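Side-chain contacts in alkaline phosphatase (Antarctic bacterium, PDB 2W5V), which probably hydrolyses phosphate monoesters at alkaline pH, using zinc and magnesium ions held in its active site: residues A233-A238 with I251-S256; D279-A284 with V296-D301; S247-M252 with L285-K290; T200-I205 with A238-S243. The protein carries 1 engineered substitution. All coordinates share one frame; numbering follows the deposited sequence.

Contact 1 (A233-A238 with I251-S256); sequences AATDLA and IMSEGS. With MG (magnesium ion), chain I.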
loop_
_atom_site.group_PDB
_atom_site.type_symbol
_atom_site.label_atom_id
_atom_site.label_comp_id
_atom_site.label_asym_id
_atom_site.label_seq_id
_atom_site.Cartn_x
_atom_site.Cartn_y
_atom_site.Cartn_z
ATOM N N ALA B 233 2.857 26.750 1.103
ATOM C CA ALA B 233 2.779 28.102 1.648
ATOM C C ALA B 233 1.421 28.373 2.293
ATOM O O ALA B 233 1.343 29.003 3.348
ATOM C CB ALA B 233 3.074 29.143 0.565
ATOM N N ALA B 234 0.353 27.903 1.651
ATOM C CA ALA B 234 -0.996 28.134 2.154
ATOM C C ALA B 234 -1.265 27.299 3.402
ATOM O O ALA B 234 -1.954 27.744 4.317
ATOM C CB ALA B 234 -2.027 27.843 1.080
ATOM N N THR B 235 -0.719 26.088 3.436
ATOM C CA THR B 235 -0.825 25.250 4.624
ATOM C C THR B 235 -0.064 25.887 5.794
ATOM O O THR B 235 -0.553 25.931 6.925
ATOM C CB THR B 235 -0.275 23.834 4.352
ATOM O OG1 THR B 235 -1.027 23.232 3.295
ATOM C CG2 THR B 235 -0.389 22.965 5.590
ATOM N N ASP B 236 1.135 26.388 5.519
ATOM C CA ASP B 236 1.940 27.013 6.564
ATOM C C ASP B 236 1.263 28.280 7.077
ATOM O O ASP B 236 1.306 28.597 8.270
ATOM C CB ASP B 236 3.331 27.352 6.037
ATOM C CG ASP B 236 4.272 27.788 7.139
ATOM O OD1 ASP B 236 4.630 26.932 7.980
ATOM O OD2 ASP B 236 4.650 28.981 7.167
ATOM N N LEU B 237 0.646 29.013 6.160
ATOM C CA LEU B 237 -0.078 30.221 6.529
ATOM C C LEU B 237 -1.289 29.859 7.398
ATOM O O LEU B 237 -1.552 30.510 8.414
ATOM C CB LEU B 237 -0.523 30.971 5.275
ATOM C CG LEU B 237 -1.105 32.364 5.491
ATOM C CD1 LEU B 237 -0.065 33.279 6.125
ATOM C CD2 LEU B 237 -1.586 32.930 4.170
ATOM N N ALA B 238 -2.014 28.814 7.000
ATOM C CA ALA B 238 -3.175 28.347 7.759
ATOM C C ALA B 238 -2.765 27.981 9.178
ATOM O O ALA B 238 -3.429 28.342 10.145
ATOM C CB ALA B 238 -3.817 27.147 7.069
ATOM N N ILE B 251 -6.914 21.412 10.294
ATOM C CA ILE B 251 -6.727 21.822 8.896
ATOM C C ILE B 251 -6.842 20.609 7.987
ATOM O O ILE B 251 -6.320 19.541 8.310
ATOM C CB ILE B 251 -5.320 22.449 8.680
ATOM C CG1 ILE B 251 -5.197 23.768 9.433
ATOM C CG2 ILE B 251 -5.021 22.657 7.201
ATOM C CD1 ILE B 251 -3.748 24.231 9.608
ATOM N N MET B 252 -7.543 20.764 6.868
ATOM C CA MET B 252 -7.492 19.794 5.777
ATOM C C MET B 252 -6.879 20.515 4.580
ATOM O O MET B 252 -7.397 21.542 4.148
ATOM C CB MET B 252 -8.892 19.283 5.410
ATOM C CG MET B 252 -8.887 18.097 4.432
ATOM S SD MET B 252 -8.500 18.510 2.706
ATOM C CE MET B 252 -9.962 19.472 2.274
ATOM N N SER B 253 -5.761 19.995 4.080
ATOM C CA SER B 253 -5.132 20.495 2.855
ATOM C C SER B 253 -5.131 19.404 1.786
ATOM O O SER B 253 -4.768 18.256 2.058
ATOM C CB SER B 253 -3.688 20.930 3.114
ATOM O OG SER B 253 -3.643 21.963 4.080
ATOM N N GLU B 254 -5.513 19.762 0.567
ATOM C CA GLU B 254 -5.654 18.764 -0.479
ATOM C C GLU B 254 -4.716 19.007 -1.647
ATOM O O GLU B 254 -4.670 20.111 -2.192
ATOM C CB GLU B 254 -7.090 18.727 -1.001
ATOM C CG GLU B 254 -7.287 17.655 -2.055
ATOM C CD GLU B 254 -8.519 17.862 -2.899
ATOM O OE1 GLU B 254 -9.040 18.994 -2.947
ATOM O OE2 GLU B 254 -8.954 16.883 -3.532
ATOM N N GLY B 255 -3.966 17.972 -2.024
ATOM C CA GLY B 255 -3.294 17.950 -3.312
ATOM C C GLY B 255 -4.323 17.489 -4.331
ATOM O O GLY B 255 -4.418 16.302 -4.652
ATOM N N SER B 256 -5.100 18.440 -4.838
ATOM C CA SER B 256 -6.322 18.144 -5.584
ATOM C C SER B 256 -6.093 17.549 -6.974
ATOM O O SER B 256 -6.926 16.777 -7.473
ATOM C CB SER B 256 -7.152 19.426 -5.735
ATOM O OG SER B 256 -7.314 20.094 -4.491
HETATM MG MG MG I . -10.529 16.325 -4.804
HETATM O O HOH W 1 -11.182 18.514 -4.656
HETATM O O HOH W 2 -9.416 16.563 -6.682
HETATM O O HOH W 3 -12.434 16.048 -6.073
#

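Contact 2 (D279-A284 with V296-D301); sequences DAIGTA and VIVTSD. With ZN (zinc ion), chain H.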
loop_
_atom_site.group_PDB
_atom_site.type_symbol
_atom_site.label_atom_id
_atom_site.label_comp_id
_atom_site.label_asym_id
_atom_site.label_seq_id
_atom_site.Cartn_x
_atom_site.Cartn_y
_atom_site.Cartn_z
ATOM N N ASP B 279 5.866 17.818 -0.772
ATOM C CA ASP B 279 6.403 19.042 -0.171
ATOM C C ASP B 279 5.506 19.541 0.966
ATOM O O ASP B 279 5.993 19.915 2.038
ATOM C CB ASP B 279 6.579 20.136 -1.227
ATOM C CG ASP B 279 7.852 19.953 -2.055
ATOM O OD1 ASP B 279 8.688 19.089 -1.701
ATOM O OD2 ASP B 279 8.016 20.675 -3.063
ATOM N N ALA B 280 4.198 19.554 0.723
ATOM C CA ALA B 280 3.234 19.957 1.744
ATOM C C ALA B 280 3.314 19.049 2.962
ATOM O O ALA B 280 3.193 19.506 4.095
ATOM C CB ALA B 280 1.823 19.953 1.179
ATOM N N ILE B 281 3.513 17.757 2.728
ATOM C CA ILE B 281 3.707 16.829 3.838
ATOM C C ILE B 281 4.897 17.265 4.696
ATOM O O ILE B 281 4.810 17.286 5.920
ATOM C CB ILE B 281 3.936 15.380 3.354
ATOM C CG1 ILE B 281 2.682 14.832 2.666
ATOM C CG2 ILE B 281 4.335 14.490 4.528
ATOM C CD1 ILE B 281 2.880 13.421 2.095
ATOM N N GLY B 282 6.006 17.615 4.048
ATOM C CA GLY B 282 7.194 18.078 4.753
ATOM C C GLY B 282 6.914 19.317 5.591
ATOM O O GLY B 282 7.428 19.471 6.704
ATOM N N THR B 283 6.091 20.209 5.055
ATOM C CA THR B 283 5.708 21.415 5.777
ATOM C C THR B 283 4.931 21.072 7.047
ATOM O O THR B 283 5.235 21.564 8.133
ATOM C CB THR B 283 4.848 22.325 4.893
ATOM O OG1 THR B 283 5.603 22.715 3.743
ATOM C CG2 THR B 283 4.409 23.558 5.657
ATOM N N ALA B 284 3.920 20.224 6.910
ATOM C CA ALA B 284 3.106 19.843 8.058
ATOM C C ALA B 284 3.973 19.152 9.105
ATOM O O ALA B 284 3.883 19.458 10.293
ATOM C CB ALA B 284 1.990 18.931 7.629
ATOM N N VAL B 296 -0.488 14.590 12.458
ATOM C CA VAL B 296 -0.554 14.744 11.014
ATOM C C VAL B 296 -0.995 13.431 10.392
ATOM O O VAL B 296 -0.368 12.394 10.609
ATOM C CB VAL B 296 0.810 15.122 10.429
ATOM C CG1 VAL B 296 0.714 15.241 8.920
ATOM C CG2 VAL B 296 1.329 16.423 11.050
ATOM N N ILE B 297 -2.078 13.486 9.624
ATOM C CA ILE B 297 -2.604 12.319 8.934
ATOM C C ILE B 297 -2.555 12.565 7.435
ATOM O O ILE B 297 -2.988 13.613 6.959
ATOM C CB ILE B 297 -4.071 12.048 9.313
ATOM C CG1 ILE B 297 -4.205 11.849 10.826
ATOM C CG2 ILE B 297 -4.599 10.835 8.550
ATOM C CD1 ILE B 297 -5.598 12.168 11.342
ATOM N N VAL B 298 -2.017 11.600 6.701
ATOM C CA VAL B 298 -1.936 11.689 5.243
ATOM C C VAL B 298 -2.624 10.480 4.627
ATOM O O VAL B 298 -2.308 9.331 4.968
ATOM C CB VAL B 298 -0.476 11.695 4.742
ATOM C CG1 VAL B 298 -0.450 11.676 3.220
ATOM C CG2 VAL B 298 0.292 12.914 5.279
ATOM N N THR B 299 -3.558 10.721 3.717
ATOM C CA THR B 299 -4.202 9.606 3.029
ATOM C C THR B 299 -4.758 10.080 1.697
ATOM O O THR B 299 -4.567 11.236 1.329
ATOM C CB THR B 299 -5.317 8.961 3.889
ATOM O OG1 THR B 299 -5.679 7.690 3.332
ATOM C CG2 THR B 299 -6.553 9.850 3.950
ATOM N N SER B 300 -5.452 9.198 0.989
ATOM C CA SER B 300 -6.106 9.552 -0.273
ATOM C C SER B 300 -7.559 9.100 -0.210
ATOM O O SER B 300 -7.929 8.291 0.640
ATOM C CB SER B 300 -5.425 8.854 -1.455
ATOM O OG SER B 300 -4.009 8.955 -1.369
ATOM N N ASP B 301 -8.377 9.589 -1.132
ATOM C CA ASP B 301 -9.780 9.195 -1.153
ATOM C C ASP B 301 -9.995 7.916 -1.963
ATOM O O ASP B 301 -10.928 7.171 -1.696
ATOM C CB ASP B 301 -10.684 10.356 -1.630
ATOM C CG ASP B 301 -10.297 10.897 -3.006
ATOM O OD1 ASP B 301 -9.153 10.651 -3.451
ATOM O OD2 ASP B 301 -11.150 11.574 -3.643
HETATM ZN ZN ZN H . -10.997 11.835 -5.636
#

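Contact 3 (S247-M252 with L285-K290); sequences SAFFIM and LAFAKK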
loop_
_atom_site.group_PDB
_atom_site.type_symbol
_atom_site.label_atom_id
_atom_site.label_comp_id
_atom_site.label_asym_id
_atom_site.label_seq_id
_atom_site.Cartn_x
_atom_site.Cartn_y
_atom_site.Cartn_z
ATOM N N SER B 247 -4.529 28.949 20.218
ATOM C CA SER B 247 -5.730 28.194 19.892
ATOM C C SER B 247 -5.370 26.843 19.282
ATOM O O SER B 247 -4.371 26.718 18.590
ATOM C CB SER B 247 -6.580 29.000 18.911
ATOM O OG SER B 247 -7.715 28.265 18.501
ATOM N N ALA B 248 -6.183 25.829 19.538
ATOM C CA ALA B 248 -6.011 24.557 18.845
ATOM C C ALA B 248 -6.629 24.677 17.452
ATOM O O ALA B 248 -7.474 25.541 17.217
ATOM C CB ALA B 248 -6.666 23.443 19.620
ATOM N N PHE B 249 -6.216 23.820 16.528
ATOM C CA PHE B 249 -6.714 23.924 15.166
ATOM C C PHE B 249 -6.886 22.587 14.464
ATOM O O PHE B 249 -6.269 21.587 14.830
ATOM C CB PHE B 249 -5.819 24.855 14.332
ATOM C CG PHE B 249 -4.405 24.339 14.123
ATOM C CD1 PHE B 249 -4.131 23.409 13.125
ATOM C CD2 PHE B 249 -3.352 24.812 14.903
ATOM C CE1 PHE B 249 -2.837 22.942 12.916
ATOM C CE2 PHE B 249 -2.049 24.357 14.696
ATOM C CZ PHE B 249 -1.795 23.419 13.704
ATOM N N PHE B 250 -7.752 22.588 13.462
ATOM C CA PHE B 250 -7.891 21.488 12.532
ATOM C C PHE B 250 -7.743 22.048 11.116
ATOM O O PHE B 250 -8.368 23.052 10.783
ATOM C CB PHE B 250 -9.268 20.827 12.682
ATOM C CG PHE B 250 -9.565 19.831 11.602
ATOM C CD1 PHE B 250 -9.181 18.504 11.736
ATOM C CD2 PHE B 250 -10.189 20.231 10.433
ATOM C CE1 PHE B 250 -9.431 17.593 10.735
ATOM C CE2 PHE B 250 -10.450 19.330 9.423
ATOM C CZ PHE B 250 -10.067 18.003 9.570
ATOM N N ILE B 251 -6.914 21.412 10.294
ATOM C CA ILE B 251 -6.727 21.822 8.896
ATOM C C ILE B 251 -6.842 20.609 7.987
ATOM O O ILE B 251 -6.320 19.541 8.310
ATOM C CB ILE B 251 -5.320 22.449 8.680
ATOM C CG1 ILE B 251 -5.197 23.768 9.433
ATOM C CG2 ILE B 251 -5.021 22.657 7.201
ATOM C CD1 ILE B 251 -3.748 24.231 9.608
ATOM N N MET B 252 -7.543 20.764 6.868
ATOM C CA MET B 252 -7.492 19.794 5.777
ATOM C C MET B 252 -6.879 20.515 4.580
ATOM O O MET B 252 -7.397 21.542 4.148
ATOM C CB MET B 252 -8.892 19.283 5.410
ATOM C CG MET B 252 -8.887 18.097 4.432
ATOM S SD MET B 252 -8.500 18.510 2.706
ATOM C CE MET B 252 -9.962 19.472 2.274
ATOM N N LEU B 285 4.804 18.212 8.655
ATOM C CA LEU B 285 5.638 17.429 9.566
ATOM C C LEU B 285 6.677 18.291 10.271
ATOM O O LEU B 285 6.976 18.075 11.444
ATOM C CB LEU B 285 6.320 16.274 8.827
ATOM C CG LEU B 285 5.414 15.125 8.400
ATOM C CD1 LEU B 285 6.221 14.045 7.681
ATOM C CD2 LEU B 285 4.719 14.552 9.619
ATOM N N ALA B 286 7.228 19.266 9.558
ATOM C CA ALA B 286 8.196 20.171 10.169
ATOM C C ALA B 286 7.539 20.930 11.321
ATOM O O ALA B 286 8.121 21.080 12.393
ATOM C CB ALA B 286 8.753 21.135 9.142
ATOM N N PHE B 287 6.314 21.394 11.110
ATOM C CA PHE B 287 5.601 22.047 12.202
ATOM C C PHE B 287 5.312 21.087 13.349
ATOM O O PHE B 287 5.513 21.430 14.509
ATOM C CB PHE B 287 4.285 22.663 11.742
ATOM C CG PHE B 287 3.484 23.244 12.871
ATOM C CD1 PHE B 287 3.861 24.444 13.451
ATOM C CD2 PHE B 287 2.371 22.585 13.368
ATOM C CE1 PHE B 287 3.134 24.986 14.502
ATOM C CE2 PHE B 287 1.641 23.125 14.416
ATOM C CZ PHE B 287 2.025 24.321 14.984
ATOM N N ALA B 288 4.823 19.894 13.017
ATOM C CA ALA B 288 4.435 18.913 14.029
ATOM C C ALA B 288 5.594 18.495 14.917
ATOM O O ALA B 288 5.417 18.275 16.113
ATOM C CB ALA B 288 3.816 17.694 13.370
ATOM N N LYS B 289 6.780 18.370 14.331
ATOM C CA LYS B 289 7.948 17.944 15.099
ATOM C C LYS B 289 8.421 19.049 16.042
ATOM O O LYS B 289 8.826 18.783 17.178
ATOM C CB LYS B 289 9.060 17.475 14.160
ATOM C CG LYS B 289 8.727 16.122 13.521
ATOM C CD LYS B 289 9.910 15.465 12.807
ATOM C CE LYS B 289 9.574 14.010 12.462
ATOM N NZ LYS B 289 10.671 13.291 11.739
ATOM N N LYS B 290 8.343 20.291 15.575
ATOM C CA LYS B 290 8.651 21.450 16.402
ATOM C C LYS B 290 7.605 21.628 17.512
ATOM O O LYS B 290 7.950 21.851 18.669
ATOM C CB LYS B 290 8.694 22.718 15.542
ATOM C CG LYS B 290 9.394 23.890 16.196
ATOM C CD LYS B 290 8.545 25.152 16.125
ATOM C CE LYS B 290 7.937 25.356 14.745
ATOM N NZ LYS B 290 7.039 26.546 14.709
#

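Contact 4 (T200-I205 with A238-S243); sequences TDFSSI and AIQFLS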
loop_
_atom_site.group_PDB
_atom_site.type_symbol
_atom_site.label_atom_id
_atom_site.label_comp_id
_atom_site.label_asym_id
_atom_site.label_seq_id
_atom_site.Cartn_x
_atom_site.Cartn_y
_atom_site.Cartn_z
ATOM N N THR B 200 -0.455 36.012 1.011
ATOM C CA THR B 200 0.386 36.983 1.690
ATOM C C THR B 200 1.128 36.273 2.813
ATOM O O THR B 200 1.054 35.046 2.933
ATOM C CB THR B 200 -0.470 38.100 2.286
ATOM O OG1 THR B 200 -1.422 37.526 3.187
ATOM C CG2 THR B 200 -1.221 38.829 1.186
ATOM N N ASP B 201 1.841 37.034 3.636
ATOM C CA ASP B 201 2.496 36.460 4.809
ATOM C C ASP B 201 1.587 36.574 6.029
ATOM O O ASP B 201 0.530 37.211 5.969
ATOM C CB ASP B 201 3.840 37.142 5.080
ATOM C CG ASP B 201 3.681 38.519 5.699
ATOM O OD1 ASP B 201 2.639 39.168 5.452
ATOM O OD2 ASP B 201 4.601 38.953 6.431
ATOM N N PHE B 202 2.001 35.972 7.139
ATOM C CA PHE B 202 1.172 35.965 8.338
ATOM C C PHE B 202 0.844 37.366 8.858
ATOM O O PHE B 202 -0.315 37.670 9.142
ATOM C CB PHE B 202 1.802 35.121 9.445
ATOM C CG PHE B 202 1.013 35.121 10.723
ATOM C CD1 PHE B 202 -0.299 34.672 10.745
ATOM C CD2 PHE B 202 1.579 35.578 11.902
ATOM C CE1 PHE B 202 -1.029 34.674 11.917
ATOM C CE2 PHE B 202 0.853 35.584 13.079
ATOM C CZ PHE B 202 -0.452 35.132 13.086
ATOM N N SER B 203 1.859 38.216 8.978
ATOM C CA SER B 203 1.670 39.554 9.536
ATOM C C SER B 203 0.617 40.365 8.780
ATOM O O SER B 203 -0.077 41.202 9.364
ATOM C CB SER B 203 2.995 40.310 9.580
ATOM O OG SER B 203 3.936 39.608 10.369
ATOM N N SER B 204 0.501 40.109 7.482
ATOM C CA SER B 204 -0.510 40.770 6.656
ATOM C C SER B 204 -1.946 40.479 7.108
ATOM O O SER B 204 -2.843 41.310 6.938
ATOM C CB SER B 204 -0.347 40.354 5.193
ATOM O OG SER B 204 0.707 41.067 4.568
ATOM N N ILE B 205 -2.165 39.299 7.678
ATOM C CA ILE B 205 -3.525 38.848 7.977
ATOM C C ILE B 205 -3.765 38.594 9.460
ATOM O O ILE B 205 -4.865 38.202 9.858
ATOM C CB ILE B 205 -3.869 37.549 7.211
ATOM C CG1 ILE B 205 -2.897 36.427 7.593
ATOM C CG2 ILE B 205 -3.837 37.785 5.710
ATOM C CD1 ILE B 205 -3.338 35.049 7.122
ATOM N N ALA B 238 -2.014 28.814 7.000
ATOM C CA ALA B 238 -3.175 28.347 7.759
ATOM C C ALA B 238 -2.765 27.981 9.178
ATOM O O ALA B 238 -3.429 28.342 10.145
ATOM C CB ALA B 238 -3.817 27.147 7.069
ATOM N N ILE B 239 -1.665 27.253 9.297
ATOM C CA ILE B 239 -1.157 26.878 10.608
ATOM C C ILE B 239 -0.905 28.097 11.504
ATOM O O ILE B 239 -1.334 28.129 12.659
ATOM C CB ILE B 239 0.122 26.049 10.492
ATOM C CG1 ILE B 239 -0.217 24.653 9.967
ATOM C CG2 ILE B 239 0.803 25.966 11.847
ATOM C CD1 ILE B 239 1.012 23.836 9.552
ATOM N N GLN B 240 -0.218 29.100 10.971
ATOM C CA GLN B 240 0.076 30.298 11.752
ATOM C C GLN B 240 -1.190 31.057 12.099
ATOM O O GLN B 240 -1.345 31.538 13.220
ATOM C CB GLN B 240 1.024 31.223 10.995
ATOM C CG GLN B 240 2.311 30.569 10.557
ATOM C CD GLN B 240 3.219 31.546 9.848
ATOM O OE1 GLN B 240 3.834 32.410 10.480
ATOM N NE2 GLN B 240 3.302 31.426 8.526
ATOM N N PHE B 241 -2.100 31.174 11.141
ATOM C CA PHE B 241 -3.303 31.959 11.378
ATOM C C PHE B 241 -4.201 31.289 12.407
ATOM O O PHE B 241 -4.761 31.953 13.280
ATOM C CB PHE B 241 -4.091 32.169 10.088
ATOM C CG PHE B 241 -5.336 32.994 10.278
ATOM C CD1 PHE B 241 -5.259 34.378 10.332
ATOM C CD2 PHE B 241 -6.577 32.391 10.400
ATOM C CE1 PHE B 241 -6.394 35.149 10.509
ATOM C CE2 PHE B 241 -7.725 33.157 10.576
ATOM C CZ PHE B 241 -7.632 34.538 10.632
ATOM N N LEU B 242 -4.340 29.970 12.293
ATOM C CA LEU B 242 -5.276 29.241 13.137
ATOM C C LEU B 242 -4.744 29.013 14.547
ATOM O O LEU B 242 -5.513 28.727 15.461
ATOM C CB LEU B 242 -5.677 27.913 12.484
ATOM C CG LEU B 242 -6.496 28.098 11.203
ATOM C CD1 LEU B 242 -6.741 26.758 10.531
ATOM C CD2 LEU B 242 -7.811 28.826 11.500
ATOM N N SER B 243 -3.431 29.144 14.728
ATOM C CA SER B 243 -2.850 28.932 16.046
ATOM C C SER B 243 -2.661 30.237 16.813
ATOM O O SER B 243 -2.072 30.246 17.890
ATOM C CB SER B 243 -1.541 28.133 15.968
ATOM O OG SER B 243 -0.590 28.763 15.134
HETATM O O HOH W 4 4.218 34.246 6.955
#

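Contact 1 (A233-A238 with I251-S256)
Thr235 of helix 230-242 faces Ser253 of strand 249-255 with their CA atoms 6.7 Å apart, and about one turn further along the helix, where the strand runs the opposite way, Ala238 lies beside Ile251. The polar half is a pair of hydroxyls: Ser253 OG donates to Thr235 OG1 at 3.0 Å, while Thr235 OG1 also bonds back to the carbonyl oxygen of Leu231, a turn earlier in its own helix. Valine has threonine's shape but no hydroxyl, and in this place it would probably leave the buried OG of Ser253 without its acceptor. A small residue suits the helix in the apolar half: CB of Ala238 meets the end of Ile251, CD1, at 3.9 Å. Helix and strand form one α/β unit of the phosphatase fold, in which alternate strand residues face opposite sides of the sheet. Ile251 and Ser253 therefore turn to the helix and Glu254 turns from it, toward the magnesium ion it shares with Asp43 and Thr137. The chain of Glu254 is extended, with CG anti to the backbone N (chi1 -178°), and Glu254 OE2 binds the magnesium ion at 2.1 Å. Ser256 OG donates to Glu254 OE1 at 2.6 Å, from well above the carboxylate plane.

Contact 2 (D279-A284 with V296-D301)
Ile281 and Val298 make the tight part of this contact, the isoleucine of helix 267-291 crossing the valine of strand 294-299 at about a right angle. CD1 of Ile281 touches CG1 of Val298 at 3.9 Å, and Ile281 CG1 lies 4.0 Å from Val298 CG2, so both valine methyls are used. Isoleucine suits this place because its CB points past the strand and its longer branch still reaches across; with CG1 anti to the carbonyl carbon (chi1 -66°), CD1 is aimed at Val298. One turn later CA of Ala284 lies 6.9 Å from CA of Val296, and alanine is small enough to fit: its CB meets Val296 CG1 at 4.1 Å. Leu40 of the neighbouring strand 36-42 touches Ile281, Ala284 and Val298 and continues this apolar layer. The other side of the helix is quite different. There Asp279 is exposed and forms a salt bridge with Lys57, and Gly282 and Thr283 are partly open to solvent. Beyond the apolar layer, the chain reaches Asp301, whose OD2 binds a zinc ion at 2.0 Å together with Asp43, His302 and phosphorylated Ser84: a helix packed on a sheet whose strand leads into the metal site of an alkaline phosphatase, with its two zinc ions and one magnesium ion.

Contact 3 (S247-M252 with L285-K290)
Two different first torsions bring the rings of Phe249 and Phe287 together: CG of Phe249 stands between its backbone N and carbonyl carbon (chi1 65°), whereas CG of Phe287 is anti to its N (chi1 175°). The two side chains thus reach for each other from opposite directions, one from strand 249-255 and the other from helix 267-291. In this α/β fold, strand 36-42 lies between strand 249-255 and strand 294-299, the strand that follows the helix, and the two aromatic groups bridge that width above the sheet. Long side chains suit this span, for even the nearest CA atoms of the two segments, those of Phe249 and Ala288, are 12.3 Å apart. The rings meet obliquely, with planes at 46° and centroids 5.8 Å apart, in an arrangement that is neither a stack nor a T-shape. The shared surface is small, about 70 Å², and no hydrogen bond crosses it. Further apolar groups flank the pair: Ile38 and Leu242 touch Phe249, and Ile239 touches Phe287, which therefore also packs against helix 230-242. With a leucine in place of Phe249, the shorter side chain would probably fail to reach Phe287 and open a gap beside that ring, leaving it freer to turn. The backbone N of Phe249 is held separately, by a hydrogen bond to Asn36 OD1. Where the rings touch, CE2 of Phe287 lies at the edge of the Phe249 ring and near its plane, 3.5 Å from CZ and 3.9 Å from CE2 of Phe249.

Contact 4 (T200-I205 with A238-S243)
One face of the Phe202 ring carries CB of Gln240 in a CH-pi contact, 4.1 Å from the ring centroid and 26° off its normal, while the ring of Phe241 receives the carbonyl oxygen of Ile205 at its edge, in plane, with Ile205 O 3.5 Å from Phe241 CE1. The contact lays the short, weakly bonded helix 202-205 against the last turns of helix 230-242, at the periphery of the α/β fold and away from the metal sites. Phe202 suits this partly exposed place because a flat ring can lie close against the helix, its CE1 within 3.4 Å of Gln240 O. Gln240 is apolar near its backbone and polar at its end, so its CB can serve the ring while a water accepts from the N of Phe202 and, weakly, from Gln240 NE2. Further in, buried Ile205 takes the unusual first torsion that sets CG1 between N and carbonyl carbon (chi1 60°), and its CD1 lies 3.8 Å from Phe241 CD1. The small helix is capped by Asp201, the N-cap residue, whose OD1 accepts twice from Ser204: at 3.1 Å from Ser204 N, above the carboxylate plane, and at 2.8 Å from Ser204 OG, nearly end-on.

Contacts 1, 2 and 3 set helices 230-242 and 267-291 on the large central sheet, and contact 4 adds the short helix 202-205 to the outer flank of helix 230-242. Contacts 1 and 2 have centres about 9 Å apart and touch where Asp236 packs on Thr283. Contact 3 shares strand 249-255 with contact 1 and helix 267-291 with contact 2, its centre about 11 Å from the centre of each. Contact 4 crosses contact 1 along the chain, closes before contacts 2 and 3 open, and lies about 19 Å from contact 2, centre to centre. The layer thus runs inward from the periphery: strand 249-255 carries a magnesium ligand near its C-terminal end, and the chain just after strand 294-299 carries a zinc ligand.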